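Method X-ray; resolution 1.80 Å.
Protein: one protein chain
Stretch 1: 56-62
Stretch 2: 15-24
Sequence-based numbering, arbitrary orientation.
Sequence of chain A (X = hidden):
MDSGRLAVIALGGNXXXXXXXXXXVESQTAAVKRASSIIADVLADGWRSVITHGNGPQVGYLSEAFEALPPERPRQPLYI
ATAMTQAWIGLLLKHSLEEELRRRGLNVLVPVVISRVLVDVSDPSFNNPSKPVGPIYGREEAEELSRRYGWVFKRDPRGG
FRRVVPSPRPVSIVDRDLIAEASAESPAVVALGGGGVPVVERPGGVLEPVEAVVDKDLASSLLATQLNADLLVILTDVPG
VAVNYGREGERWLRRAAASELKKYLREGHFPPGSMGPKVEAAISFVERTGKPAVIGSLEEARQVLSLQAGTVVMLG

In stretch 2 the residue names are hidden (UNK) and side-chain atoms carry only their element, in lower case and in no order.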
# COMPACT_ATOMS: atom_id res chain seq x y z
N GLY A 56 2.60 -7.86 -12.57
CA GLY A 56 2.25 -9.22 -12.97
C GLY A 56 2.66 -10.36 -12.05
O GLY A 56 1.81 -11.05 -11.48
N PRO A 57 3.97 -10.61 -11.90
CA PRO A 57 4.45 -11.69 -11.04
C PRO A 57 4.03 -11.52 -9.58
O PRO A 57 3.73 -12.50 -8.90
CB PRO A 57 5.97 -11.61 -11.20
CG PRO A 57 6.15 -11.01 -12.56
CD PRO A 57 5.09 -9.94 -12.58
N GLN A 58 4.02 -10.27 -9.13
CA GLN A 58 3.67 -9.96 -7.75
C GLN A 58 2.21 -10.24 -7.40
O GLN A 58 1.92 -10.87 -6.39
CB GLN A 58 4.02 -8.50 -7.43
CG GLN A 58 5.52 -8.19 -7.51
CD GLN A 58 6.03 -8.01 -8.94
OE1 GLN A 58 5.24 -7.80 -9.87
NE2 GLN A 58 7.33 -8.11 -9.12
N VAL A 59 1.29 -9.75 -8.23
CA VAL A 59 -0.12 -9.98 -7.95
C VAL A 59 -0.43 -11.47 -8.14
O VAL A 59 -1.30 -12.03 -7.47
CB VAL A 59 -1.02 -9.07 -8.84
CG1 VAL A 59 -1.12 -9.62 -10.26
CG2 VAL A 59 -2.39 -8.92 -8.20
N GLY A 60 0.31 -12.12 -9.04
CA GLY A 60 0.10 -13.54 -9.25
C GLY A 60 0.53 -14.32 -8.02
O GLY A 60 -0.15 -15.26 -7.60
N TYR A 61 1.66 -13.92 -7.44
CA TYR A 61 2.19 -14.55 -6.24
C TYR A 61 1.17 -14.44 -5.10
O TYR A 61 0.88 -15.43 -4.42
CB TYR A 61 3.50 -13.87 -5.82
CG TYR A 61 3.99 -14.24 -4.44
CD1 TYR A 61 4.60 -15.48 -4.19
CD2 TYR A 61 3.85 -13.36 -3.37
CE1 TYR A 61 5.05 -15.82 -2.92
CE2 TYR A 61 4.30 -13.68 -2.09
CZ TYR A 61 4.90 -14.92 -1.87
OH TYR A 61 5.36 -15.23 -0.61
N LEU A 62 0.64 -13.24 -4.89
CA LEU A 62 -0.34 -13.04 -3.83
C LEU A 62 -1.59 -13.90 -4.05
O LEU A 62 -2.12 -14.49 -3.11
CB LEU A 62 -0.74 -11.57 -3.75
CG LEU A 62 0.40 -10.65 -3.29
CD1 LEU A 62 -0.08 -9.20 -3.29
CD2 LEU A 62 0.85 -11.07 -1.89
N UNK A 15 12.61 -3.93 -14.12
CA UNK A 15 13.00 -2.93 -13.13
C UNK A 15 12.66 -3.36 -11.71
O UNK A 15 13.23 -2.84 -10.75
c UNK A 15 12.30 -1.60 -13.44
N UNK A 16 11.75 -4.33 -11.58
CA UNK A 16 11.29 -4.78 -10.27
C UNK A 16 11.70 -6.18 -9.80
O UNK A 16 11.92 -6.39 -8.61
c UNK A 16 9.27 -5.00 -8.78
c UNK A 16 9.89 -2.17 -9.79
c UNK A 16 9.29 -3.29 -10.61
c UNK A 16 9.75 -4.69 -10.19
N UNK A 17 11.77 -7.13 -10.72
CA UNK A 17 11.94 -8.55 -10.41
C UNK A 17 13.17 -9.12 -11.12
O UNK A 17 13.69 -8.56 -12.07
c UNK A 17 10.69 -9.29 -10.87
N UNK A 18 13.66 -10.24 -10.58
CA UNK A 18 14.84 -10.85 -11.17
C UNK A 18 14.50 -11.64 -12.43
O UNK A 18 13.34 -11.86 -12.77
N UNK A 19 15.55 -12.03 -13.17
CA UNK A 19 15.39 -12.90 -14.32
C UNK A 19 14.61 -14.15 -13.92
O UNK A 19 14.87 -14.78 -12.90
c UNK A 19 17.79 -12.33 -14.18
c UNK A 19 16.95 -11.69 -12.98
c UNK A 19 16.78 -13.29 -14.81
N UNK A 20 13.58 -14.48 -14.72
CA UNK A 20 12.79 -15.66 -14.41
C UNK A 20 11.60 -15.33 -13.51
O UNK A 20 10.97 -16.20 -12.93
N UNK A 21 11.32 -14.02 -13.38
CA UNK A 21 10.11 -13.62 -12.66
C UNK A 21 10.21 -13.84 -11.15
O UNK A 21 9.21 -14.05 -10.47
c UNK A 21 8.47 -13.95 -14.60
c UNK A 21 8.93 -14.42 -13.22
c UNK A 21 6.59 -13.64 -16.52
s UNK A 21 6.69 -14.02 -14.76
N UNK A 22 11.44 -13.84 -10.62
CA UNK A 22 11.60 -14.15 -9.20
C UNK A 22 11.19 -12.98 -8.29
O UNK A 22 11.81 -11.92 -8.29
o UNK A 22 12.39 -15.00 -6.73
o UNK A 22 14.45 -14.39 -7.03
c UNK A 22 13.32 -14.64 -7.45
c UNK A 22 13.07 -14.53 -8.94
N UNK A 23 10.15 -13.18 -7.50
CA UNK A 23 9.66 -12.15 -6.59
C UNK A 23 10.30 -12.20 -5.21
O UNK A 23 9.85 -11.52 -4.28
c UNK A 23 7.47 -12.36 -7.80
c UNK A 23 8.12 -12.24 -6.43
c UNK A 23 7.75 -13.42 -5.55
N UNK A 24 11.35 -13.01 -5.07
CA UNK A 24 12.05 -13.12 -3.79
C UNK A 24 12.56 -11.74 -3.43
O UNK A 24 13.00 -10.99 -4.30
c UNK A 24 13.22 -14.09 -3.91
o UNK A 24 14.22 -13.55 -4.75

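Position 15 carries one side-chain carbon and lies out of reach of the helix 56-62: Ala15.

Position 16 has four carbons, forked at the first, with one arm two carbons long; the one-carbon arm packs against the end of Gln58. This is the pattern of isoleucine, Ile16. Its CA-to-CB bond points toward the helix while the end of the chain leads away, and CG2 lies 3.7 Å from the Gln58 atom modelled as NE2.

Position 17 again shows a single carbon, CB, 4.0 Å from the Gln58 atom modelled as NE2, and is Ala17. The packing against the end of Gln58 holds with either amide orientation.

Position 18 has no side-chain atoms and is Gly18. Its carbonyl O receives a weak bond from the backbone N of position 21, 3.0 Å away, as the loop turns back.

At position 19 three carbons close a ring onto the backbone N, clear of the helix: Pro19.

Position 20 is bare, with phi/psi of 91/12. A CB there would jam against the carbonyl O of Pro19, so the backbone itself calls for glycine: Gly20.

Position 21 bears an unbranched chain of two carbons, a sulfur and a last carbon. The sulfur sits 3.8 Å from CG of Pro57, and the thioether identifies Met21, whose CA-to-CB bond runs sideways to the helix.

Position 22 has two carbons, the second carrying two oxygens, and points away from the helix. This is Asp22; its OD1 accepts a hydrogen bond from the backbone N of position 24 at 2.8 Å.

Position 23 has one carbon carrying two more, a beta-branched fork aimed toward the helix. One methyl reaches CB of Pro57 and the other lies over one face of the Tyr61 ring. This is Val23: its CG1 is 3.8 Å from Pro57 CB, its CG2 4.0 Å from Tyr61 CD1.

Position 24, one carbon then one oxygen, is Ser24. It takes no part in the contact; its side chain caps a backbone N just beyond the stretch.

The contact works by shape, since no hydrogen bond crosses it. Pro57 and Tyr61, one helical turn apart and tied by the Tyr61 N to Pro57 O bond of 2.9 Å, present a surface that Val23 spans with its two methyls. Met21 extends the packing over Pro57, and Ile16 and Ala17 pack against the end of Gln58. The design rule is economical: one branched residue bridges two side chains a helical turn apart, beside a loop with its own internal bond.

Stretch 2 15-24: AIAGPGMDVS
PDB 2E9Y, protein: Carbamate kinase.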